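Local coordinates for protein alpha-galactosidase (Lactobacillus brevis, PDB 3MI6) that probably hydrolyses terminal, non-reducing alpha-D-galactose residues from alpha-D-galactosides such as galactose oligosaccharides and galactomannans, as a glycoside hydrolase of family 36, at residues Ile262-Asp265 with Thr269-Ile272; Glu455-Leu460 with Tyr512-Gln517. All coordinates share one frame; numbering follows the deposited sequence.

Contact 1 of 2, residues Ile262-Asp265 with Thr269-Ile272; sequences IEVD and TSRI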
ATOM      1  N   ILE D 262      19.864  11.569   0.543  1.00 28.69           N
ATOM      2  CA  ILE D 262      19.748  10.595  -0.519  1.00 28.18           C
ATOM      3  C   ILE D 262      19.025  11.210  -1.688  1.00 30.59           C
ATOM      4  O   ILE D 262      17.878  11.643  -1.562  1.00 31.15           O
ATOM      5  CB  ILE D 262      18.939   9.423  -0.081  1.00 24.94           C
ATOM      6  CG1 ILE D 262      19.594   8.800   1.113  1.00 28.49           C
ATOM      7  CG2 ILE D 262      18.895   8.404  -1.166  1.00 26.88           C
ATOM      8  CD1 ILE D 262      19.625   7.306   0.981  1.00 36.81           C
ATOM      9  N   GLU D 263      19.697  11.225  -2.831  1.00 30.72           N
ATOM     10  CA  GLU D 263      19.166  11.849  -4.028  1.00 30.86           C
ATOM     11  C   GLU D 263      19.033  10.791  -5.102  1.00 29.94           C
ATOM     12  O   GLU D 263      19.952  10.014  -5.345  1.00 30.44           O
ATOM     13  CB  GLU D 263      20.088  12.983  -4.491  1.00 30.62           C
ATOM     14  CG  GLU D 263      19.515  13.862  -5.591  1.00 35.88           C
ATOM     15  CD  GLU D 263      20.499  14.943  -6.023  1.00 42.48           C
ATOM     16  OE1 GLU D 263      21.703  14.784  -5.689  1.00 41.75           O
ATOM     17  OE2 GLU D 263      20.073  15.937  -6.682  1.00 42.03           O
ATOM     18  N   VAL D 264      17.866  10.760  -5.722  1.00 29.30           N
ATOM     19  CA  VAL D 264      17.581   9.863  -6.830  1.00 29.10           C
ATOM     20  C   VAL D 264      17.560  10.741  -8.062  1.00 29.47           C
ATOM     21  O   VAL D 264      16.744  11.649  -8.163  1.00 27.53           O
ATOM     22  CB  VAL D 264      16.216   9.173  -6.641  1.00 27.40           C
ATOM     23  CG1 VAL D 264      15.904   8.266  -7.804  1.00 28.24           C
ATOM     24  CG2 VAL D 264      16.198   8.391  -5.310  1.00 28.43           C
ATOM     25  N   ASP D 265      18.469  10.479  -8.994  1.00 30.42           N
ATOM     26  CA  ASP D 265      18.632  11.359 -10.141  1.00 31.89           C
ATOM     27  C   ASP D 265      17.747  10.949 -11.300  1.00 33.57           C
ATOM     28  O   ASP D 265      16.939  10.021 -11.193  1.00 31.01           O
ATOM     29  CB  ASP D 265      20.092  11.407 -10.602  1.00 31.98           C
ATOM     30  CG  ASP D 265      20.525  10.132 -11.314  1.00 34.64           C
ATOM     31  OD1 ASP D 265      19.946   9.074 -11.019  1.00 36.66           O
ATOM     32  OD2 ASP D 265      21.451  10.175 -12.155  1.00 36.72           O
ATOM     33  N   THR D 269      19.403   6.539 -10.257  1.00 30.97           N
ATOM     34  CA  THR D 269      20.502   6.183  -9.362  1.00 31.14           C
ATOM     35  C   THR D 269      20.418   6.960  -8.048  1.00 31.30           C
ATOM     36  O   THR D 269      19.717   7.976  -7.944  1.00 30.68           O
ATOM     37  CB  THR D 269      21.875   6.437  -9.983  1.00 31.31           C
ATOM     38  OG1 THR D 269      22.226   7.828  -9.853  1.00 30.67           O
ATOM     39  CG2 THR D 269      21.867   6.008 -11.428  1.00 29.92           C
ATOM     40  N   SER D 270      21.153   6.476  -7.056  1.00 28.97           N
ATOM     41  CA  SER D 270      21.085   7.032  -5.725  1.00 27.68           C
ATOM     42  C   SER D 270      22.429   7.518  -5.227  1.00 31.54           C
ATOM     43  O   SER D 270      23.391   6.765  -5.207  1.00 31.08           O
ATOM     44  CB  SER D 270      20.574   5.971  -4.766  1.00 28.29           C
ATOM     45  OG  SER D 270      19.303   5.513  -5.177  1.00 33.43           O
ATOM     46  N   ARG D 271      22.478   8.777  -4.797  1.00 31.65           N
ATOM     47  CA  ARG D 271      23.624   9.279  -4.069  1.00 30.70           C
ATOM     48  C   ARG D 271      23.306   9.412  -2.576  1.00 30.89           C
ATOM     49  O   ARG D 271      22.451  10.207  -2.181  1.00 29.70           O
ATOM     50  CB  ARG D 271      24.080  10.620  -4.650  1.00 33.26           C
ATOM     51  CG  ARG D 271      25.411  11.133  -4.091  1.00 32.48           C
ATOM     52  CD  ARG D 271      25.970  12.251  -4.955  1.00 34.67           C
ATOM     53  NE  ARG D 271      26.723  11.731  -6.087  1.00 37.46           N
ATOM     54  CZ  ARG D 271      27.146  12.465  -7.113  1.00 40.32           C
ATOM     55  NH1 ARG D 271      26.876  13.760  -7.162  1.00 37.71           N
ATOM     56  NH2 ARG D 271      27.824  11.897  -8.102  1.00 38.14           N
ATOM     57  N   ILE D 272      24.000   8.627  -1.753  1.00 28.64           N
ATOM     58  CA  ILE D 272      23.915   8.769  -0.305  1.00 28.18           C
ATOM     59  C   ILE D 272      25.096   9.591   0.224  1.00 28.51           C
ATOM     60  O   ILE D 272      26.236   9.169   0.143  1.00 27.97           O
ATOM     61  CB  ILE D 272      23.875   7.389   0.430  1.00 29.51           C
ATOM     62  CG1 ILE D 272      22.703   6.524  -0.045  1.00 29.85           C
ATOM     63  CG2 ILE D 272      23.745   7.580   1.929  1.00 27.70           C
ATOM     64  CD1 ILE D 272      22.761   6.086  -1.494  1.00 29.66           C
TER
HETATM   65  O   HOH W   1      23.537   8.613 -12.874  1.00 35.19           O
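D265 and T269 meet across the turn end of two antiparallel strands. The carboxylate of D265 reaches over to T269, just before the second strand, and accepts its backbone N-H. D265 OD1 lies 2.7 Å from T269 N, and the donor arrives almost in line with the C-O bond of the carboxylate. T269 OG1 lies 2.8 Å from D265 OD1. The first torsions, 73° for D265 and 81° for T269, turn the carboxylate and the hydroxyl to each other across the turn. A water donates to D265 OD2 and accepts a weak bond from T269 OG1. In the backbone, D265 N bonds to T269 O at 3.0 Å.

The two strands, 258-264 and 270-274, form a beta hairpin in the N-terminal domain of the family 36 enzyme. E263 and R271 are a hydrogen-bonded pair. E263 N donates to R271 O, and R271 N returns a bond to E263 O at 2.9 Å. Their side chains share one face of the sheet, yet the charged ends part: E263 OE1 stays 5.5 Å from R271 NH1. E263 turns to the backbone N of Q87, while R271 forms salt bridges with D185 and D84.

On the other face I262 and I272 are a non-hydrogen-bonded pair. Their side chains lie next to each other and run the same way. The tip of I262 bends across, placing CD1 3.3 Å from I272 CG1. M233 and L235 of strand 233-236 pack on both isoleucines. V264 and S270 follow on this same face, with S270 OG bonded to the carbonyl of D188.

Contact 2 of 2, residues Glu455-Leu460 with Tyr512-Gln517; sequences EVVDYL and YARLTQ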
ATOM      1  N   GLU D 455      40.209  28.940  26.381  1.00 46.51           N
ATOM      2  CA  GLU D 455      40.223  29.384  27.771  1.00 46.87           C
ATOM      3  C   GLU D 455      39.042  28.767  28.514  1.00 46.80           C
ATOM      4  O   GLU D 455      39.126  28.461  29.698  1.00 46.56           O
ATOM      5  CB  GLU D 455      40.253  30.924  27.902  1.00 47.83           C
ATOM      6  CG  GLU D 455      39.060  31.694  27.309  1.00 53.09           C
ATOM      7  CD  GLU D 455      39.321  32.261  25.897  1.00 59.28           C
ATOM      8  OE1 GLU D 455      40.050  31.617  25.093  1.00 56.89           O
ATOM      9  OE2 GLU D 455      38.778  33.352  25.589  1.00 56.25           O
ATOM     10  N   VAL D 456      37.943  28.569  27.802  1.00 48.18           N
ATOM     11  CA  VAL D 456      36.746  27.999  28.401  1.00 48.58           C
ATOM     12  C   VAL D 456      36.936  26.530  28.772  1.00 45.92           C
ATOM     13  O   VAL D 456      36.578  26.115  29.874  1.00 46.80           O
ATOM     14  CB  VAL D 456      35.525  28.159  27.477  1.00 48.10           C
ATOM     15  CG1 VAL D 456      34.315  27.444  28.052  1.00 45.08           C
ATOM     16  CG2 VAL D 456      35.226  29.630  27.268  1.00 48.70           C
ATOM     17  N   VAL D 457      37.509  25.749  27.864  1.00 42.30           N
ATOM     18  CA  VAL D 457      37.759  24.335  28.124  1.00 44.08           C
ATOM     19  C   VAL D 457      38.682  24.141  29.341  1.00 44.44           C
ATOM     20  O   VAL D 457      38.448  23.253  30.171  1.00 41.36           O
ATOM     21  CB  VAL D 457      38.286  23.601  26.846  1.00 43.37           C
ATOM     22  CG1 VAL D 457      38.561  22.148  27.124  1.00 41.21           C
ATOM     23  CG2 VAL D 457      37.268  23.703  25.723  1.00 44.13           C
ATOM     24  N   ASP D 458      39.700  25.003  29.455  1.00 46.40           N
ATOM     25  CA  ASP D 458      40.667  24.962  30.564  1.00 44.43           C
ATOM     26  C   ASP D 458      40.012  25.214  31.908  1.00 43.33           C
ATOM     27  O   ASP D 458      40.317  24.549  32.896  1.00 44.83           O
ATOM     28  CB  ASP D 458      41.777  25.988  30.361  1.00 45.03           C
ATOM     29  CG  ASP D 458      42.755  25.601  29.257  1.00 51.78           C
ATOM     30  OD1 ASP D 458      42.818  24.403  28.869  1.00 47.94           O
ATOM     31  OD2 ASP D 458      43.472  26.518  28.785  1.00 52.91           O
ATOM     32  N   TYR D 459      39.113  26.188  31.933  1.00 43.24           N
ATOM     33  CA  TYR D 459      38.381  26.538  33.138  1.00 44.04           C
ATOM     34  C   TYR D 459      37.475  25.396  33.568  1.00 47.77           C
ATOM     35  O   TYR D 459      37.326  25.121  34.762  1.00 46.85           O
ATOM     36  CB  TYR D 459      37.565  27.815  32.913  1.00 45.84           C
ATOM     37  CG  TYR D 459      36.642  28.184  34.051  1.00 45.34           C
ATOM     38  CD1 TYR D 459      37.118  28.850  35.178  1.00 51.13           C
ATOM     39  CD2 TYR D 459      35.294  27.878  33.997  1.00 46.97           C
ATOM     40  CE1 TYR D 459      36.264  29.193  36.234  1.00 48.28           C
ATOM     41  CE2 TYR D 459      34.441  28.212  35.033  1.00 52.19           C
ATOM     42  CZ  TYR D 459      34.928  28.871  36.150  1.00 51.67           C
ATOM     43  OH  TYR D 459      34.069  29.194  37.172  1.00 55.21           O
ATOM     44  N   LEU D 460      36.871  24.730  32.587  1.00 46.11           N
ATOM     45  CA  LEU D 460      35.949  23.650  32.888  1.00 47.12           C
ATOM     46  C   LEU D 460      36.714  22.403  33.302  1.00 48.82           C
ATOM     47  O   LEU D 460      36.354  21.749  34.284  1.00 49.01           O
ATOM     48  CB  LEU D 460      35.033  23.368  31.701  1.00 46.90           C
ATOM     49  CG  LEU D 460      34.062  24.509  31.403  1.00 45.14           C
ATOM     50  CD1 LEU D 460      33.273  24.226  30.140  1.00 43.29           C
ATOM     51  CD2 LEU D 460      33.142  24.744  32.572  1.00 41.65           C
ATOM     52  N   TYR D 512      36.111  16.202  26.878  1.00 39.89           N
ATOM     53  CA  TYR D 512      35.914  14.797  27.180  1.00 39.23           C
ATOM     54  C   TYR D 512      37.240  14.117  27.029  1.00 41.13           C
ATOM     55  O   TYR D 512      37.534  13.144  27.717  1.00 44.32           O
ATOM     56  CB  TYR D 512      34.942  14.161  26.189  1.00 40.47           C
ATOM     57  CG  TYR D 512      33.526  13.995  26.676  1.00 38.74           C
ATOM     58  CD1 TYR D 512      32.505  14.777  26.168  1.00 39.49           C
ATOM     59  CD2 TYR D 512      33.210  13.036  27.628  1.00 39.69           C
ATOM     60  CE1 TYR D 512      31.204  14.623  26.606  1.00 41.80           C
ATOM     61  CE2 TYR D 512      31.923  12.868  28.073  1.00 39.08           C
ATOM     62  CZ  TYR D 512      30.917  13.659  27.560  1.00 43.70           C
ATOM     63  OH  TYR D 512      29.618  13.487  28.007  1.00 43.75           O
ATOM     64  N   ALA D 513      38.040  14.610  26.096  1.00 40.99           N
ATOM     65  CA  ALA D 513      39.304  13.962  25.810  1.00 41.08           C
ATOM     66  C   ALA D 513      40.243  14.118  26.997  1.00 45.10           C
ATOM     67  O   ALA D 513      40.924  13.175  27.385  1.00 49.51           O
ATOM     68  CB  ALA D 513      39.921  14.518  24.539  1.00 38.49           C
ATOM     69  N   ARG D 514      40.265  15.302  27.594  1.00 42.19           N
ATOM     70  CA  ARG D 514      41.196  15.564  28.679  1.00 40.19           C
ATOM     71  C   ARG D 514      40.736  14.960  29.994  1.00 43.50           C
ATOM     72  O   ARG D 514      41.550  14.468  30.769  1.00 45.84           O
ATOM     73  CB  ARG D 514      41.460  17.062  28.808  1.00 40.42           C
ATOM     74  CG  ARG D 514      42.354  17.586  27.691  1.00 40.31           C
ATOM     75  CD  ARG D 514      42.268  19.087  27.553  1.00 45.68           C
ATOM     76  NE  ARG D 514      42.896  19.802  28.659  1.00 47.97           N
ATOM     77  CZ  ARG D 514      42.760  21.108  28.848  1.00 48.53           C
ATOM     78  NH1 ARG D 514      42.016  21.816  28.009  1.00 44.63           N
ATOM     79  NH2 ARG D 514      43.360  21.707  29.871  1.00 52.78           N
ATOM     80  N   LEU D 515      39.433  14.977  30.243  1.00 42.58           N
ATOM     81  CA  LEU D 515      38.901  14.354  31.443  1.00 41.40           C
ATOM     82  C   LEU D 515      39.066  12.829  31.434  1.00 42.43           C
ATOM     83  O   LEU D 515      39.407  12.238  32.455  1.00 42.08           O
ATOM     84  CB  LEU D 515      37.429  14.705  31.620  1.00 41.81           C
ATOM     85  CG  LEU D 515      37.019  16.129  31.952  1.00 41.31           C
ATOM     86  CD1 LEU D 515      35.510  16.217  31.876  1.00 43.06           C
ATOM     87  CD2 LEU D 515      37.521  16.531  33.327  1.00 46.07           C
ATOM     88  N   THR D 516      38.826  12.185  30.293  1.00 41.44           N
ATOM     89  CA  THR D 516      38.930  10.723  30.243  1.00 42.88           C
ATOM     90  C   THR D 516      40.368  10.198  30.254  1.00 42.55           C
ATOM     91  O   THR D 516      40.622   9.094  30.732  1.00 42.31           O
ATOM     92  CB  THR D 516      38.108  10.086  29.091  1.00 40.67           C
ATOM     93  OG1 THR D 516      38.605  10.507  27.810  1.00 37.70           O
ATOM     94  CG2 THR D 516      36.649  10.455  29.244  1.00 38.67           C
ATOM     95  N   GLN D 517      41.309  10.993  29.757  1.00 43.33           N
ATOM     96  CA  GLN D 517      42.712  10.588  29.809  1.00 47.49           C
ATOM     97  C   GLN D 517      43.295  10.746  31.216  1.00 47.04           C
ATOM     98  O   GLN D 517      44.096   9.923  31.656  1.00 48.80           O
ATOM     99  CB  GLN D 517      43.546  11.337  28.772  1.00 46.19           C
ATOM    100  CG  GLN D 517      42.921  11.303  27.410  1.00 49.21           C
ATOM    101  CD  GLN D 517      43.934  11.338  26.292  1.00 64.79           C
ATOM    102  OE1 GLN D 517      43.922  12.251  25.449  1.00 56.23           O
ATOM    103  NE2 GLN D 517      44.822  10.333  26.268  1.00 67.35           N
TER
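This is a surface salt bridge, D458 with R514, between two helices, with a van der Waals contact of a valine methyl beside it. The helices, 454-471 and 500-518, lie on the outside of the parallel eight-stranded barrel of the catalytic domain, a TIM barrel. They flank strand 475-478 in the chain, and strand 523-526 follows the second helix. The backbones stay well apart: the closest CA pair, V457 CA and R514 CA, is 9.4 Å apart. The gap is crossed mainly by the long side chain of R514.

That chain points across to helix 454-471 and bends at its third torsion (71°), bringing the guanidinium to D458. The end of the guanidinium, NH1 and NH2 together, grips a single carboxylate oxygen. R514 NH1 lies 2.8 Å from D458 OD1, and R514 NH2 lies 2.9 Å from the same D458 OD1. The oxygen sits close to the guanidinium plane, at its edge. The carboxylate is turned almost at right angles to that plane, 82° away. NH1 comes nearly along the C-O bond of D458, while NH2 approaches on the anti side and tilted out of the carboxylate plane. D458 starts out pointing away from the other helix, and its carboxylate comes back to meet the arginine.

V457 CG1 is 3.6 Å from R514 NH1 and approaches the guanidinium obliquely. F461, one turn further along the same helix, makes a cation-pi contact with R514. Deeper in, Y512 stacks on W478, a predicted substrate-binding residue.

Both N-H donors load one oxygen, D458 OD1, and both bonds are clearly bent. D458 is exposed, so solvent around it probably screens the attraction between the charges.

How the contacts relate
From the N terminus, contact 1 comes first. It closes a tight hairpin in which only three residues separate 262-265 from 269-272. The chain then leaves the beta-rich N-terminal domain through strand 290-301 and enters the barrel. Contact 2 closes a much longer loop, with 51 residues between 455-460 and 512-517. That loop includes barrel strand 475-478. The two contacts follow in series, neither nested nor crossed. The centres of contact 1 and contact 2 are about 41 Å apart. The nearest atoms of contact 1 and contact 2 are about 27 Å apart, so the two do not touch. Contact 1 joins neighbouring strands of one sheet, whereas contact 2 ties two helices on the outside of the barrel.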